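Long-range contacts in delta-1-pyrroline-5-carboxylate dehydrogenase, mitochondrial (Mus musculus, PDB 4E3X), which catalyses the NAD(+)-dependent oxidation of L-glutamate gamma-semialdehyde to L-glutamate, the second step of mitochondrial proline breakdown: residues Glu179-Gln184 with Thr195-Leu200; Phe320-Ser325 with Gly480-Gln485; Ser325-Asp330 with Lys358-Gln363. All coordinates share one frame; numbering follows the deposited sequence.

Contact 1. Residues Glu179-Gln184 with Thr195-Leu200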
ATOM      1  N   GLU B 179       3.245 -13.860  12.786  1.00 10.07           N
ATOM      2  CA  GLU B 179       2.113 -14.620  12.283  1.00 12.15           C
ATOM      3  C   GLU B 179       1.904 -14.419  10.781  1.00 11.76           C
ATOM      4  O   GLU B 179       1.372 -15.305  10.121  1.00 13.24           O
ATOM      5  CB  GLU B 179       0.861 -14.331  13.119  1.00 13.39           C
ATOM      6  CG  GLU B 179       1.059 -14.809  14.564  1.00 13.47           C
ATOM      7  CD  GLU B 179      -0.133 -14.598  15.481  1.00 15.15           C
ATOM      8  OE1 GLU B 179      -1.163 -14.044  15.045  1.00 16.13           O
ATOM      9  OE2 GLU B 179      -0.022 -14.987  16.663  1.00 15.30           O
ATOM     10  N   LEU B 180       2.367 -13.292  10.236  1.00 11.80           N
ATOM     11  CA  LEU B 180       2.266 -13.044   8.796  1.00 11.22           C
ATOM     12  C   LEU B 180       2.987 -14.124   7.997  1.00 11.27           C
ATOM     13  O   LEU B 180       2.569 -14.484   6.899  1.00 11.89           O
ATOM     14  CB  LEU B 180       2.844 -11.668   8.438  1.00 11.30           C
ATOM     15  CG  LEU B 180       2.934 -11.310   6.948  1.00 10.97           C
ATOM     16  CD1 LEU B 180       1.549 -11.275   6.292  1.00 11.71           C
ATOM     17  CD2 LEU B 180       3.666  -9.980   6.754  1.00 11.19           C
ATOM     18  N   GLU B 181       4.065 -14.662   8.551  1.00 12.46           N
ATOM     19  CA  GLU B 181       4.813 -15.696   7.840  1.00 14.12           C
ATOM     20  C   GLU B 181       4.003 -16.977   7.652  1.00 13.57           C
ATOM     21  O   GLU B 181       4.322 -17.803   6.796  1.00 14.59           O
ATOM     22  CB  GLU B 181       6.149 -15.966   8.523  1.00 16.21           C
ATOM     23  CG  GLU B 181       7.081 -14.771   8.437  1.00 18.96           C
ATOM     24  CD  GLU B 181       8.534 -15.134   8.627  1.00 21.47           C
ATOM     25  OE1 GLU B 181       8.833 -15.934   9.541  1.00 21.78           O
ATOM     26  OE2 GLU B 181       9.374 -14.606   7.862  1.00 22.32           O
ATOM     27  N   GLY B 182       2.941 -17.129   8.435  1.00 12.54           N
ATOM     28  CA  GLY B 182       2.029 -18.244   8.258  1.00 12.39           C
ATOM     29  C   GLY B 182       1.029 -18.060   7.126  1.00 12.24           C
ATOM     30  O   GLY B 182       0.306 -18.992   6.773  1.00 13.35           O
ATOM     31  N   GLU B 183       0.973 -16.858   6.566  1.00 11.41           N
ATOM     32  CA  GLU B 183       0.128 -16.609   5.404  1.00 11.52           C
ATOM     33  C   GLU B 183       0.863 -17.059   4.138  1.00  9.79           C
ATOM     34  O   GLU B 183       1.715 -16.343   3.584  1.00 10.56           O
ATOM     35  CB  GLU B 183      -0.298 -15.139   5.320  1.00 14.82           C
ATOM     36  CG  GLU B 183      -1.112 -14.808   4.069  1.00 19.30           C
ATOM     37  CD  GLU B 183      -2.316 -15.725   3.881  1.00 23.65           C
ATOM     38  OE1 GLU B 183      -3.267 -15.633   4.685  1.00 25.98           O
ATOM     39  OE2 GLU B 183      -2.314 -16.536   2.925  1.00 24.70           O
ATOM     40  N   GLN B 184       0.527 -18.269   3.699  1.00 10.55           N
ATOM     41  CA  GLN B 184       1.243 -18.944   2.626  1.00 10.66           C
ATOM     42  C   GLN B 184       0.288 -19.396   1.534  1.00 10.38           C
ATOM     43  O   GLN B 184      -0.868 -19.695   1.803  1.00 11.37           O
ATOM     44  CB  GLN B 184       2.011 -20.135   3.199  1.00 10.76           C
ATOM     45  CG  GLN B 184       3.164 -19.717   4.097  1.00 10.18           C
ATOM     46  CD  GLN B 184       4.255 -19.007   3.319  1.00  9.96           C
ATOM     47  OE1 GLN B 184       4.486 -19.320   2.156  1.00 10.28           O
ATOM     48  NE2 GLN B 184       4.922 -18.041   3.950  1.00 10.40           N
ATOM     49  N   THR B 195       5.845 -17.988   0.221  1.00  8.18           N
ATOM     50  CA  THR B 195       6.039 -16.549   0.193  1.00  8.19           C
ATOM     51  C   THR B 195       7.122 -16.139   1.177  1.00  7.69           C
ATOM     52  O   THR B 195       7.068 -16.488   2.356  1.00  8.46           O
ATOM     53  CB  THR B 195       4.738 -15.787   0.516  1.00  8.57           C
ATOM     54  OG1 THR B 195       3.769 -16.067  -0.502  1.00  9.45           O
ATOM     55  CG2 THR B 195       4.982 -14.284   0.568  1.00  9.55           C
ATOM     56  N   VAL B 196       8.105 -15.405   0.669  1.00  7.26           N
ATOM     57  CA  VAL B 196       9.159 -14.815   1.472  1.00  7.27           C
ATOM     58  C   VAL B 196       8.801 -13.345   1.663  1.00  6.70           C
ATOM     59  O   VAL B 196       8.679 -12.601   0.686  1.00  7.70           O
ATOM     60  CB  VAL B 196      10.508 -14.913   0.740  1.00  7.37           C
ATOM     61  CG1 VAL B 196      11.593 -14.203   1.531  1.00  8.04           C
ATOM     62  CG2 VAL B 196      10.891 -16.369   0.464  1.00  8.61           C
ATOM     63  N   TYR B 197       8.626 -12.923   2.913  1.00  6.48           N
ATOM     64  CA  TYR B 197       8.272 -11.540   3.208  1.00  6.95           C
ATOM     65  C   TYR B 197       9.562 -10.714   3.304  1.00  6.79           C
ATOM     66  O   TYR B 197      10.090 -10.474   4.395  1.00  8.69           O
ATOM     67  CB  TYR B 197       7.371 -11.457   4.455  1.00  8.29           C
ATOM     68  CG  TYR B 197       6.010 -12.056   4.164  1.00  8.47           C
ATOM     69  CD1 TYR B 197       5.045 -11.322   3.485  1.00  9.32           C
ATOM     70  CD2 TYR B 197       5.713 -13.381   4.499  1.00  9.25           C
ATOM     71  CE1 TYR B 197       3.812 -11.869   3.179  1.00  9.46           C
ATOM     72  CE2 TYR B 197       4.478 -13.937   4.188  1.00  9.04           C
ATOM     73  CZ  TYR B 197       3.530 -13.170   3.537  1.00  8.93           C
ATOM     74  OH  TYR B 197       2.305 -13.712   3.218  1.00  9.84           O
ATOM     75  N   ARG B 198      10.081 -10.313   2.142  1.00  6.45           N
ATOM     76  CA  ARG B 198      11.326  -9.557   2.039  1.00  6.33           C
ATOM     77  C   ARG B 198      11.135  -8.162   2.598  1.00  5.53           C
ATOM     78  O   ARG B 198      10.090  -7.550   2.398  1.00  7.12           O
ATOM     79  CB  ARG B 198      11.748  -9.394   0.573  1.00  6.83           C
ATOM     80  CG  ARG B 198      11.933 -10.689  -0.220  1.00  6.59           C
ATOM     81  CD  ARG B 198      12.311 -10.393  -1.679  1.00  7.16           C
ATOM     82  NE  ARG B 198      11.325  -9.538  -2.337  1.00  6.77           N
ATOM     83  CZ  ARG B 198      11.255  -9.327  -3.650  1.00  6.66           C
ATOM     84  NH1 ARG B 198      12.077  -9.957  -4.480  1.00  7.42           N
ATOM     85  NH2 ARG B 198      10.333  -8.503  -4.137  1.00  7.50           N
ATOM     86  N   GLY B 199      12.169  -7.617   3.236  1.00  6.40           N
ATOM     87  CA  GLY B 199      12.185  -6.185   3.481  1.00  7.49           C
ATOM     88  C   GLY B 199      12.302  -5.438   2.158  1.00  7.22           C
ATOM     89  O   GLY B 199      12.590  -6.042   1.125  1.00  8.11           O
ATOM     90  N   LEU B 200      12.050  -4.135   2.167  1.00  7.39           N
ATOM     91  CA  LEU B 200      12.227  -3.332   0.960  1.00  7.48           C
ATOM     92  C   LEU B 200      13.718  -3.196   0.647  1.00  7.11           C
ATOM     93  O   LEU B 200      14.552  -3.124   1.564  1.00  7.90           O
ATOM     94  CB  LEU B 200      11.589  -1.954   1.131  1.00  7.60           C
ATOM     95  CG  LEU B 200      10.179  -1.899   1.710  1.00  8.01           C
ATOM     96  CD1 LEU B 200       9.675  -0.459   1.777  1.00  8.62           C
ATOM     97  CD2 LEU B 200       9.201  -2.785   0.946  1.00  8.96           C
TER
HETATM   98  O   HOH W   1       9.589 -14.510   5.083  1.00 16.62           O

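Contact 2. Residues Phe320-Ser325 with Gly480-Gln485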
ATOM      1  N   PHE B 320     -14.264  16.203  15.140  1.00  8.65           N
ATOM      2  CA  PHE B 320     -15.561  16.632  15.663  1.00  8.89           C
ATOM      3  C   PHE B 320     -16.107  15.766  16.792  1.00  9.53           C
ATOM      4  O   PHE B 320     -15.829  14.570  16.863  1.00  9.04           O
ATOM      5  CB  PHE B 320     -16.605  16.675  14.533  1.00  9.17           C
ATOM      6  CG  PHE B 320     -16.874  15.332  13.897  1.00  9.06           C
ATOM      7  CD1 PHE B 320     -17.837  14.474  14.417  1.00  8.71           C
ATOM      8  CD2 PHE B 320     -16.164  14.929  12.774  1.00  7.89           C
ATOM      9  CE1 PHE B 320     -18.087  13.234  13.829  1.00  8.98           C
ATOM     10  CE2 PHE B 320     -16.410  13.696  12.183  1.00  8.19           C
ATOM     11  CZ  PHE B 320     -17.369  12.848  12.713  1.00  8.95           C
ATOM     12  N   HIS B 321     -16.885  16.402  17.669  1.00  9.30           N
ATOM     13  CA  HIS B 321     -17.852  15.703  18.510  1.00  9.39           C
ATOM     14  C   HIS B 321     -19.227  16.210  18.086  1.00  9.04           C
ATOM     15  O   HIS B 321     -19.507  17.407  18.200  1.00 10.40           O
ATOM     16  CB  HIS B 321     -17.641  15.989  20.008  1.00  9.40           C
ATOM     17  CG  HIS B 321     -16.528  15.202  20.642  1.00  9.50           C
ATOM     18  ND1 HIS B 321     -16.292  15.217  22.001  1.00  9.38           N
ATOM     19  CD2 HIS B 321     -15.575  14.396  20.109  1.00  9.03           C
ATOM     20  CE1 HIS B 321     -15.254  14.446  22.280  1.00  9.00           C
ATOM     21  NE2 HIS B 321     -14.802  13.931  21.148  1.00  9.74           N
ATOM     22  N   PHE B 322     -20.071  15.312  17.588  1.00  8.71           N
ATOM     23  CA  PHE B 322     -21.428  15.664  17.188  1.00  9.12           C
ATOM     24  C   PHE B 322     -22.398  15.147  18.240  1.00  8.86           C
ATOM     25  O   PHE B 322     -22.419  13.961  18.543  1.00  9.94           O
ATOM     26  CB  PHE B 322     -21.788  15.080  15.813  1.00  9.26           C
ATOM     27  CG  PHE B 322     -23.207  15.369  15.407  1.00 10.19           C
ATOM     28  CD1 PHE B 322     -23.526  16.542  14.739  1.00 11.77           C
ATOM     29  CD2 PHE B 322     -24.230  14.489  15.736  1.00 11.92           C
ATOM     30  CE1 PHE B 322     -24.844  16.824  14.382  1.00 13.51           C
ATOM     31  CE2 PHE B 322     -25.540  14.765  15.390  1.00 12.96           C
ATOM     32  CZ  PHE B 322     -25.844  15.932  14.707  1.00 13.40           C
ATOM     33  N   VAL B 323     -23.218  16.046  18.769  1.00  9.24           N
ATOM     34  CA  VAL B 323     -24.153  15.700  19.825  1.00 10.49           C
ATOM     35  C   VAL B 323     -25.576  15.707  19.281  1.00  9.98           C
ATOM     36  O   VAL B 323     -25.996  16.671  18.637  1.00 10.25           O
ATOM     37  CB  VAL B 323     -24.052  16.707  20.987  1.00 11.29           C
ATOM     38  CG1 VAL B 323     -25.059  16.379  22.070  1.00 12.17           C
ATOM     39  CG2 VAL B 323     -22.645  16.720  21.560  1.00 11.99           C
ATOM     40  N   HIS B 324     -26.295  14.612  19.510  1.00 10.11           N
ATOM     41  CA  HIS B 324     -27.716  14.530  19.208  1.00 11.18           C
ATOM     42  C   HIS B 324     -28.494  14.797  20.495  1.00 11.34           C
ATOM     43  O   HIS B 324     -27.965  14.631  21.599  1.00 11.78           O
ATOM     44  CB  HIS B 324     -28.074  13.150  18.646  1.00 12.20           C
ATOM     45  CG  HIS B 324     -29.525  12.994  18.311  1.00 12.51           C
ATOM     46  ND1 HIS B 324     -30.396  12.276  19.102  1.00 12.36           N
ATOM     47  CD2 HIS B 324     -30.259  13.467  17.275  1.00 12.59           C
ATOM     48  CE1 HIS B 324     -31.606  12.319  18.572  1.00 13.36           C
ATOM     49  NE2 HIS B 324     -31.549  13.032  17.462  1.00 13.25           N
ATOM     50  N   SER B 325     -29.749  15.208  20.366  1.00 11.75           N
ATOM     51  CA  SER B 325     -30.549  15.559  21.537  1.00 11.89           C
ATOM     52  C   SER B 325     -30.731  14.408  22.541  1.00 12.34           C
ATOM     53  O   SER B 325     -31.047  14.638  23.708  1.00 13.88           O
ATOM     54  CB  SER B 325     -31.911  16.088  21.091  1.00 12.30           C
ATOM     55  OG  SER B 325     -32.630  15.078  20.407  1.00 13.19           O
ATOM     56  N   GLY B 480     -13.654  11.358  14.959  1.00  6.79           N
ATOM     57  CA  GLY B 480     -14.916  12.005  15.244  1.00  7.93           C
ATOM     58  C   GLY B 480     -15.791  11.139  16.117  1.00  8.14           C
ATOM     59  O   GLY B 480     -15.648   9.916  16.138  1.00  9.12           O
ATOM     60  N   ALA B 481     -16.708  11.779  16.829  1.00  8.34           N
ATOM     61  CA  ALA B 481     -17.595  11.075  17.730  1.00  8.21           C
ATOM     62  C   ALA B 481     -19.016  11.544  17.525  1.00  9.05           C
ATOM     63  O   ALA B 481     -19.257  12.712  17.205  1.00 10.00           O
ATOM     64  CB  ALA B 481     -17.194  11.318  19.169  1.00  9.97           C
ATOM     65  N   VAL B 482     -19.945  10.617  17.725  1.00  8.56           N
ATOM     66  CA  VAL B 482     -21.359  10.941  17.837  1.00  9.49           C
ATOM     67  C   VAL B 482     -21.847  10.512  19.218  1.00  9.70           C
ATOM     68  O   VAL B 482     -21.611   9.375  19.655  1.00 10.20           O
ATOM     69  CB  VAL B 482     -22.194  10.241  16.747  1.00 10.61           C
ATOM     70  CG1 VAL B 482     -23.705  10.391  17.016  1.00 11.46           C
ATOM     71  CG2 VAL B 482     -21.837  10.800  15.376  1.00 12.49           C
ATOM     72  N   PHE B 483     -22.502  11.437  19.911  1.00 10.22           N
ATOM     73  CA  PHE B 483     -23.124  11.147  21.192  1.00  9.96           C
ATOM     74  C   PHE B 483     -24.636  11.110  20.999  1.00 10.14           C
ATOM     75  O   PHE B 483     -25.254  12.116  20.640  1.00 11.54           O
ATOM     76  CB  PHE B 483     -22.728  12.199  22.234  1.00  9.74           C
ATOM     77  CG  PHE B 483     -21.289  12.097  22.689  1.00  9.83           C
ATOM     78  CD1 PHE B 483     -20.275  12.683  21.948  1.00 10.52           C
ATOM     79  CD2 PHE B 483     -20.953  11.421  23.857  1.00 10.57           C
ATOM     80  CE1 PHE B 483     -18.961  12.594  22.355  1.00 11.34           C
ATOM     81  CE2 PHE B 483     -19.633  11.331  24.269  1.00 11.86           C
ATOM     82  CZ  PHE B 483     -18.639  11.920  23.514  1.00 11.44           C
ATOM     83  N   ALA B 484     -25.226   9.940  21.220  1.00 11.71           N
ATOM     84  CA  ALA B 484     -26.653   9.735  20.975  1.00 12.31           C
ATOM     85  C   ALA B 484     -27.085   8.403  21.585  1.00 13.79           C
ATOM     86  O   ALA B 484     -26.302   7.455  21.602  1.00 15.45           O
ATOM     87  CB  ALA B 484     -26.932   9.740  19.476  1.00 12.87           C
ATOM     88  N   GLN B 485     -28.321   8.320  22.074  1.00 14.29           N
ATOM     89  CA  GLN B 485     -28.815   7.072  22.650  1.00 16.02           C
ATOM     90  C   GLN B 485     -30.020   6.545  21.882  1.00 16.22           C
ATOM     91  O   GLN B 485     -30.774   5.704  22.378  1.00 19.76           O
ATOM     92  CB  GLN B 485     -29.145   7.244  24.136  1.00 18.25           C
ATOM     93  CG  GLN B 485     -27.939   7.590  25.012  1.00 19.82           C
ATOM     94  CD  GLN B 485     -26.897   6.477  25.078  1.00 22.28           C
ATOM     95  OE1 GLN B 485     -27.185   5.315  24.783  1.00 24.55           O
ATOM     96  NE2 GLN B 485     -25.677   6.832  25.472  1.00 22.87           N
TER

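Contact 3. Residues Ser325-Asp330 with Lys358-Gln363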
ATOM      1  N   SER B 325     -29.749  15.208  20.366  1.00 11.75           N
ATOM      2  CA  SER B 325     -30.549  15.559  21.537  1.00 11.89           C
ATOM      3  C   SER B 325     -30.731  14.408  22.541  1.00 12.34           C
ATOM      4  O   SER B 325     -31.047  14.638  23.708  1.00 13.88           O
ATOM      5  CB  SER B 325     -31.911  16.088  21.091  1.00 12.30           C
ATOM      6  OG  SER B 325     -32.630  15.078  20.407  1.00 13.19           O
ATOM      7  N   SER B 326     -30.526  13.177  22.085  1.00 11.60           N
ATOM      8  CA  SER B 326     -30.681  11.995  22.932  1.00 11.96           C
ATOM      9  C   SER B 326     -29.393  11.649  23.695  1.00 13.55           C
ATOM     10  O   SER B 326     -29.332  10.620  24.367  1.00 15.18           O
ATOM     11  CB  SER B 326     -31.105  10.791  22.080  1.00 12.44           C
ATOM     12  OG  SER B 326     -30.055  10.405  21.204  1.00 12.73           O
ATOM     13  N   ALA B 327     -28.371  12.495  23.585  1.00 12.68           N
ATOM     14  CA  ALA B 327     -27.070  12.246  24.216  1.00 11.78           C
ATOM     15  C   ALA B 327     -27.127  12.239  25.736  1.00 12.43           C
ATOM     16  O   ALA B 327     -27.955  12.914  26.352  1.00 13.63           O
ATOM     17  CB  ALA B 327     -26.050  13.283  23.757  1.00 11.18           C
ATOM     18  N   ASP B 328     -26.220  11.477  26.337  1.00 13.51           N
ATOM     19  CA  ASP B 328     -25.973  11.569  27.764  1.00 14.76           C
ATOM     20  C   ASP B 328     -25.135  12.816  28.015  1.00 13.60           C
ATOM     21  O   ASP B 328     -23.973  12.904  27.593  1.00 13.89           O
ATOM     22  CB  ASP B 328     -25.253  10.320  28.260  1.00 16.13           C
ATOM     23  CG  ASP B 328     -25.100  10.300  29.757  1.00 19.39           C
ATOM     24  OD1 ASP B 328     -23.992  10.610  30.245  1.00 20.67           O
ATOM     25  OD2 ASP B 328     -26.094   9.983  30.443  1.00 21.52           O
ATOM     26  N   VAL B 329     -25.738  13.791  28.687  1.00 13.53           N
ATOM     27  CA  VAL B 329     -25.118  15.097  28.862  1.00 13.90           C
ATOM     28  C   VAL B 329     -23.763  15.040  29.566  1.00 13.35           C
ATOM     29  O   VAL B 329     -22.794  15.637  29.104  1.00 13.01           O
ATOM     30  CB  VAL B 329     -26.063  16.070  29.605  1.00 15.55           C
ATOM     31  CG1 VAL B 329     -25.312  17.329  30.022  1.00 16.58           C
ATOM     32  CG2 VAL B 329     -27.264  16.414  28.730  1.00 16.78           C
ATOM     33  N   ASP B 330     -23.683  14.319  30.678  1.00 13.94           N
ATOM     34  CA  ASP B 330     -22.429  14.259  31.423  1.00 14.85           C
ATOM     35  C   ASP B 330     -21.302  13.611  30.609  1.00 13.28           C
ATOM     36  O   ASP B 330     -20.146  14.020  30.715  1.00 14.04           O
ATOM     37  CB  ASP B 330     -22.606  13.547  32.767  1.00 17.85           C
ATOM     38  CG  ASP B 330     -23.325  14.408  33.801  1.00 21.30           C
ATOM     39  OD1 ASP B 330     -23.409  15.645  33.619  1.00 22.55           O
ATOM     40  OD2 ASP B 330     -23.801  13.843  34.806  1.00 23.26           O
ATOM     41  N   LYS B 358     -29.767  22.827  19.921  1.00 12.93           N
ATOM     42  CA  LYS B 358     -30.306  23.919  20.722  1.00 14.18           C
ATOM     43  C   LYS B 358     -30.955  23.442  22.022  1.00 13.47           C
ATOM     44  O   LYS B 358     -30.749  24.048  23.076  1.00 14.84           O
ATOM     45  CB  LYS B 358     -31.294  24.730  19.883  1.00 14.76           C
ATOM     46  N   SER B 359     -31.703  22.341  21.964  1.00 13.94           N
ATOM     47  CA  SER B 359     -32.423  21.846  23.145  1.00 14.58           C
ATOM     48  C   SER B 359     -31.515  21.426  24.312  1.00 14.99           C
ATOM     49  O   SER B 359     -31.947  21.420  25.467  1.00 16.02           O
ATOM     50  CB  SER B 359     -33.343  20.678  22.771  1.00 14.53           C
ATOM     51  OG  SER B 359     -32.591  19.531  22.409  1.00 14.25           O
ATOM     52  N   LEU B 360     -30.266  21.066  24.018  1.00 14.54           N
ATOM     53  CA  LEU B 360     -29.335  20.640  25.057  1.00 14.01           C
ATOM     54  C   LEU B 360     -28.291  21.700  25.390  1.00 13.49           C
ATOM     55  O   LEU B 360     -27.499  21.527  26.316  1.00 13.64           O
ATOM     56  CB  LEU B 360     -28.616  19.353  24.648  1.00 13.15           C
ATOM     57  CG  LEU B 360     -29.404  18.040  24.621  1.00 13.81           C
ATOM     58  CD1 LEU B 360     -28.461  16.871  24.386  1.00 14.11           C
ATOM     59  CD2 LEU B 360     -30.198  17.844  25.906  1.00 14.65           C
ATOM     60  N   TRP B 361     -28.280  22.792  24.635  1.00 13.47           N
ATOM     61  CA  TRP B 361     -27.239  23.804  24.805  1.00 15.30           C
ATOM     62  C   TRP B 361     -27.228  24.506  26.176  1.00 16.82           C
ATOM     63  O   TRP B 361     -26.160  24.699  26.748  1.00 17.04           O
ATOM     64  CB  TRP B 361     -27.230  24.787  23.626  1.00 15.79           C
ATOM     65  CG  TRP B 361     -26.198  25.893  23.673  1.00 15.81           C
ATOM     66  CD1 TRP B 361     -26.439  27.225  23.495  1.00 16.48           C
ATOM     67  CD2 TRP B 361     -24.777  25.772  23.887  1.00 15.64           C
ATOM     68  NE1 TRP B 361     -25.273  27.939  23.587  1.00 16.35           N
ATOM     69  CE2 TRP B 361     -24.237  27.074  23.824  1.00 15.41           C
ATOM     70  CE3 TRP B 361     -23.914  24.696  24.128  1.00 14.92           C
ATOM     71  CZ2 TRP B 361     -22.877  27.330  23.995  1.00 15.23           C
ATOM     72  CZ3 TRP B 361     -22.557  24.952  24.297  1.00 15.34           C
ATOM     73  CH2 TRP B 361     -22.055  26.259  24.230  1.00 14.89           C
ATOM     74  N   PRO B 362     -28.405  24.869  26.722  1.00 18.09           N
ATOM     75  CA  PRO B 362     -28.354  25.417  28.086  1.00 18.53           C
ATOM     76  C   PRO B 362     -27.678  24.478  29.092  1.00 18.08           C
ATOM     77  O   PRO B 362     -26.829  24.934  29.860  1.00 18.87           O
ATOM     78  CB  PRO B 362     -29.832  25.617  28.433  1.00 19.38           C
ATOM     79  CG  PRO B 362     -30.474  25.905  27.110  1.00 19.33           C
ATOM     80  CD  PRO B 362     -29.741  25.030  26.118  1.00 18.59           C
ATOM     81  N   GLN B 363     -28.029  23.194  29.083  1.00 18.32           N
ATOM     82  CA  GLN B 363     -27.396  22.236  29.989  1.00 17.85           C
ATOM     83  C   GLN B 363     -25.898  22.111  29.715  1.00 16.99           C
ATOM     84  O   GLN B 363     -25.075  22.212  30.623  1.00 17.45           O
ATOM     85  CB  GLN B 363     -28.031  20.846  29.859  1.00 19.23           C
ATOM     86  CG  GLN B 363     -29.341  20.636  30.601  1.00 20.31           C
ATOM     87  CD  GLN B 363     -29.774  19.177  30.580  1.00 21.44           C
ATOM     88  OE1 GLN B 363     -30.629  18.782  29.789  1.00 23.47           O
ATOM     89  NE2 GLN B 363     -29.173  18.368  31.447  1.00 21.01           N
TER

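Contact 1. Residues Glu179-Gln184 with Thr195-Leu200
Gln-184 and Thr-195 show how a side-chain amide can stand in for a neighbouring strand. The carboxamide lies beside the backbone of Thr-195 and pairs with it twice: Thr-195 N donates to Gln-184 OE1 at 2.7 Å, and Gln-184 NE2 donates to Thr-195 O at 3.1 Å with a nearly straight N-H...O angle of 176°. Both bonds lie in the plane of the accepting carbonyl, on a lone pair. A fold of the glutamine at CB-CG (chi2 -67°) brings the amide round, and its NE2 also donates to Glu-181 O (2.9 Å), so the three bonds set the amide's rotation. The phenol of Tyr-197 adds a further polar tie: OH gives its proton to Glu-183 O at 2.7 Å, at the ring's edge.

Apolar packing uses the faces of the same ring. Leu-180 CG sits over the ring centre, 3.8 Å from the centroid, in a CH-pi contact, while CG2 of Thr-195 lies against the opposite face nearer the rim. One water completes the set, donating to Glu-181 OE2 and accepting from Tyr-197 N.

A type I turn from Leu-180 to Glu-183 leads the chain from helix 155-180 toward strand 191-199. That strand pairs antiparallel with strand 542-550, forming part of the oligomerisation region as in other aldehyde dehydrogenases; accordingly, Pro-535 and His-536 of the second subunit pack on Glu-183 and Tyr-197. With its hydroxyl bonded and both ring faces packed, Tyr-197 is probably held in both position and ring rotation, and the helix-to-strand connection is tied to the strand at side-chain and backbone level together.

Contact 2. Residues Phe320-Ser325 with Gly480-Gln485
Phe-320 and Gly-480 face each other in parallel strands 319-323 and 476-483, neighbours in the mixed sheet of the catalytic domain of the aldehyde dehydrogenase fold. Over their short segments the strands run nearly parallel, with axes 4.7 Å from each other at closest approach. Four backbone bonds join them in the alternating parallel pattern: Ala-481 N to Phe-320 O, Phe-322 N to Ala-481 O, Phe-483 N to Phe-322 O, and His-324 N to Phe-483 O. The first is the most bent at the hydrogen; the others are close to straight.

Side chains pack on both faces of the sheet. On the face of His-321 and Phe-483, His-321 lies against Ala-481, with CD2 3.6 Å from Ala-481 CB, and Phe-483 CE1 comes over a face of the imidazole toward its rim, the two ring planes 57° apart. On the face of Phe-320 and Phe-322, Phe-322 CB meets Val-482 CG2 at 4.3 Å. Past the last bridge, His-324 CB touches Ala-484 CB.

Farther out, the imidazole of His-321 is gripped at both nitrogens, ND1 by Thr-336 OG1 and NE2 by Ser-510 N, which fixes its rotation. Helix 463-472 packs on Phe-320 and Phe-322, helix 329-341 on Phe-483, and Leu-554 of the second subunit also reaches Phe-483. Strand 351-357 flanks strand 319-323 on its other edge.

Phe-320 folds back over its partner: with chi1 at 63°, its CG falls between its own N and carbonyl carbon, and Gly-480 CA makes a CH-pi contact, 3.6 Å from the Phe-320 ring centroid and 11° off the normal.

Contact 3. Residues Ser325-Asp330 with Lys358-Gln363
Leu-360 and Ser-325 make the close part of this contact. The leucine points at the turn after strand 319-323, and its CD1 comes to 3.5 Å from Ser-325 O and 3.8 Å from Ser-325 CA, so a methyl rests on the backbone. Placing CG anti to the carbonyl carbon (chi1 -71°) directs the branch toward Ser-325. Alongside, OG of the exposed Ser-359 lies 3.7 Å from Ser-325 CB; its hydrogen bond goes to Asp-460 OD2, and Ser-325 also touches that aspartate.

The fit slackens along Ala-327 and Val-329. Ala-327 CB and Val-329 CG2 reach the Leu-360 methyls only at 4.4 Å from CD1 and 4.3 Å from CD2, respectively. On the solvent side Gln-363, an exposed residue, crosses Val-329 at about a right angle, its NE2 3.9 Å from Val-329 CG2.

The contact thus joins the chain leading into helices 329-341 and 361-372, together with their first residues, each helix following a strand of the same sheet as in beta-alpha units. Asp-328 is the N-cap of the first.

No hydrogen bond crosses between the segments: their cohesion is van der Waals packing, while Ser-359 OG, Ser-326 OG (with His-324 ND1 and Gln-485 N) and Asp-328 OD1 (with Ser-331 OG) bond elsewhere.

How the contacts relate
Contacts 2 and 3 are neighbours and contact 1 stands apart. Contacts 2 and 3, whose centres are about 10 Å apart, share Ser-325, where strand 319-323 leads into helix 329-341; contact 3 is nested within the chain loop that contact 2 closes. They also touch directly, Ser-326 OG meeting Gln-485 N at 2.8 Å in a probable hydrogen bond, and Ala-327 CB packing on Phe-483 O. Contact 1 is about 41 Å from contact 2, centre to centre, though both touch the second subunit. Contact 2 is nearest the chemistry: Gly-480 lies about 12 Å from the side chain of the nucleophile Cys-348. Separately, the side chain of His-321 is about 10 Å from one of the bound proline molecules.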